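Local coordinates for Lmo0740 protein (Listeria monocytogenes, PDB 4RFA), which probably acts as a dimeric Crp-family transcription activator, pairing a cyclic nucleotide-binding-like domain with a DNA-binding domain, at residues Tyr140-Met145 / Ala187-Thr192. Residues are numbered along the deposited sequence; the frame is centred on the assembly and turned at random.
Sequences YALLGM and ARYCRT
Leu-142, near the end of the long helix 126-143, meets Tyr-189, in the last turn of helix 183-189, through a single methyl group: CD2 of Leu-142 lies 3.5 Å from the Tyr-189 OH and 3.9 Å from its CZ. The two side chains cross at about a right angle, and the methyl comes obliquely against the hydroxyl end of the ring. In Tyr-189, CG is anti to the backbone N (chi1 178°), which carries the phenol across to the leucine. Its hydroxyl is hydrogen-bonded to Asn-160 ND2 of helix 150-165, while Phe-75 meets the ring with the planes at about 55°. This leucine-tyrosine pair is the tight part of the contact. At Met-145, a selenomethionine here, packing is looser: its extended side chain brings SE no closer than 4.4 Å to the Tyr-189 O, and Ala-157 touches both residues. Arg-191 leaves the helix with positive phi in a Schellman motif. Outside this buried centre, the partly exposed Tyr-140 ring packs edge-to-face with His-95 and His-139 of the second subunit. Helix 126-143 is probably the dimerisation helix of a Crp-type regulator, and helices 183-189 and 194-206 are consistent with its helix-turn-helix, 183-189 being the first of the two; the contact thus joins dimer helix to DNA-binding domain. Across the two segments the chemistry is apolar and slight, one methyl against a phenol, and the buried tyrosine hydroxyl meets its polar need at Asn-160 rather than at segment 140-145.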
loop_
_atom_site.group_PDB
_atom_site.type_symbol
_atom_site.label_atom_id
_atom_site.label_comp_id
_atom_site.label_asym_id
_atom_site.label_seq_id
_atom_site.Cartn_x
_atom_site.Cartn_y
_atom_site.Cartn_z
ATOM N N TYR A 140 -5.078 -1.403 0.318
ATOM C CA TYR A 140 -6.016 -2.181 -0.476
ATOM C C TYR A 140 -7.416 -1.662 -0.398
ATOM O O TYR A 140 -8.092 -1.610 -1.390
ATOM C CB TYR A 140 -6.000 -3.626 -0.025
ATOM C CG TYR A 140 -4.904 -4.389 -0.680
ATOM C CD1 TYR A 140 -5.074 -4.907 -1.974
ATOM C CD2 TYR A 140 -3.726 -4.595 -0.047
ATOM C CE1 TYR A 140 -4.055 -5.607 -2.609
ATOM C CE2 TYR A 140 -2.691 -5.285 -0.650
ATOM C CZ TYR A 140 -2.856 -5.791 -1.928
ATOM O OH TYR A 140 -1.838 -6.488 -2.510
ATOM N N ALA A 141 -7.862 -1.266 0.772
ATOM C CA ALA A 141 -9.210 -0.744 0.880
ATOM C C ALA A 141 -9.350 0.485 -0.010
ATOM O O ALA A 141 -10.297 0.602 -0.802
ATOM C CB ALA A 141 -9.540 -0.434 2.329
ATOM N N LEU A 142 -8.315 1.318 -0.013
ATOM C CA LEU A 142 -8.331 2.508 -0.830
ATOM C C LEU A 142 -8.317 2.228 -2.283
ATOM O O LEU A 142 -8.993 2.957 -3.066
ATOM C CB LEU A 142 -7.179 3.447 -0.499
ATOM C CG LEU A 142 -7.463 4.096 0.843
ATOM C CD1 LEU A 142 -6.183 4.690 1.365
ATOM C CD2 LEU A 142 -8.496 5.171 0.697
ATOM N N LEU A 143 -7.539 1.233 -2.686
ATOM C CA LEU A 143 -7.537 0.850 -4.112
ATOM C C LEU A 143 -8.959 0.506 -4.609
ATOM O O LEU A 143 -9.292 0.672 -5.787
ATOM C CB LEU A 143 -6.581 -0.307 -4.375
ATOM C CG LEU A 143 -5.067 -0.023 -4.198
ATOM C CD1 LEU A 143 -4.288 -1.319 -4.361
ATOM C CD2 LEU A 143 -4.564 0.968 -5.218
ATOM N N GLY A 144 -9.812 0.040 -3.720
ATOM C CA GLY A 144 -11.207 -0.235 -4.107
ATOM C C GLY A 144 -11.986 0.993 -4.569
ATOM O O GLY A 144 -13.101 0.879 -5.111
HETATM N N MSE A 145 -11.399 2.173 -4.388
HETATM C CA MSE A 145 -12.054 3.415 -4.772
HETATM C C MSE A 145 -11.858 3.728 -6.231
HETATM O O MSE A 145 -12.570 4.598 -6.780
HETATM C CB MSE A 145 -11.487 4.559 -3.936
HETATM C CG MSE A 145 -12.283 4.740 -2.649
HETATM SE SE MSE A 145 -11.809 6.465 -1.823
HETATM C CE MSE A 145 -12.973 6.339 -0.239
ATOM N N ALA A 187 -14.034 15.906 1.502
ATOM C CA ALA A 187 -13.942 16.100 0.083
ATOM C C ALA A 187 -12.563 15.796 -0.489
ATOM O O ALA A 187 -12.435 15.252 -1.606
ATOM C CB ALA A 187 -14.318 17.500 -0.298
ATOM N N ARG A 188 -11.535 16.223 0.223
ATOM C CA ARG A 188 -10.182 15.978 -0.202
ATOM C C ARG A 188 -9.873 14.499 -0.177
ATOM O O ARG A 188 -9.199 14.004 -1.097
ATOM C CB ARG A 188 -9.192 16.770 0.624
ATOM C CG ARG A 188 -9.375 18.275 0.437
ATOM C CD ARG A 188 -8.662 19.058 1.498
ATOM N NE ARG A 188 -7.243 18.878 1.389
ATOM C CZ ARG A 188 -6.421 19.077 2.398
ATOM N NH1 ARG A 188 -6.914 19.476 3.575
ATOM N NH2 ARG A 188 -5.137 18.885 2.222
ATOM N N TYR A 189 -10.403 13.769 0.812
ATOM C CA TYR A 189 -10.130 12.341 0.914
ATOM C C TYR A 189 -10.916 11.567 -0.133
ATOM O O TYR A 189 -10.479 10.495 -0.619
ATOM C CB TYR A 189 -10.410 11.880 2.317
ATOM C CG TYR A 189 -10.220 10.399 2.620
ATOM C CD1 TYR A 189 -8.988 9.777 2.561
ATOM C CD2 TYR A 189 -11.297 9.653 3.088
ATOM C CE1 TYR A 189 -8.826 8.436 2.930
ATOM C CE2 TYR A 189 -11.145 8.316 3.441
ATOM C CZ TYR A 189 -9.912 7.715 3.353
ATOM O OH TYR A 189 -9.877 6.396 3.687
ATOM N N CYS A 190 -12.102 12.078 -0.457
ATOM C CA CYS A 190 -12.922 11.495 -1.522
ATOM C C CYS A 190 -12.527 11.922 -2.921
ATOM O O CYS A 190 -13.112 11.459 -3.883
ATOM C CB CYS A 190 -14.419 11.767 -1.311
ATOM S SG CYS A 190 -15.024 10.968 0.174
ATOM N N ARG A 191 -11.565 12.826 -2.997
ATOM C CA ARG A 191 -11.045 13.304 -4.253
ATOM C C ARG A 191 -12.236 13.816 -5.126
ATOM O O ARG A 191 -12.529 13.322 -6.226
ATOM C CB ARG A 191 -10.144 12.189 -4.845
ATOM C CG ARG A 191 -9.160 11.550 -3.801
ATOM C CD ARG A 191 -8.156 10.612 -4.482
ATOM N NE ARG A 191 -7.225 9.686 -3.752
ATOM C CZ ARG A 191 -7.261 9.202 -2.502
ATOM N NH1 ARG A 191 -8.213 9.500 -1.637
ATOM N NH2 ARG A 191 -6.284 8.318 -2.140
ATOM N N THR A 192 -12.978 14.756 -4.538
ATOM C CA THR A 192 -14.038 15.504 -5.202
ATOM C C THR A 192 -14.167 16.933 -4.602
ATOM O O THR A 192 -13.357 17.329 -3.794
ATOM C CB THR A 192 -15.360 14.780 -5.070
ATOM O OG1 THR A 192 -16.274 15.356 -5.977
ATOM C CG2 THR A 192 -15.921 14.849 -3.647
#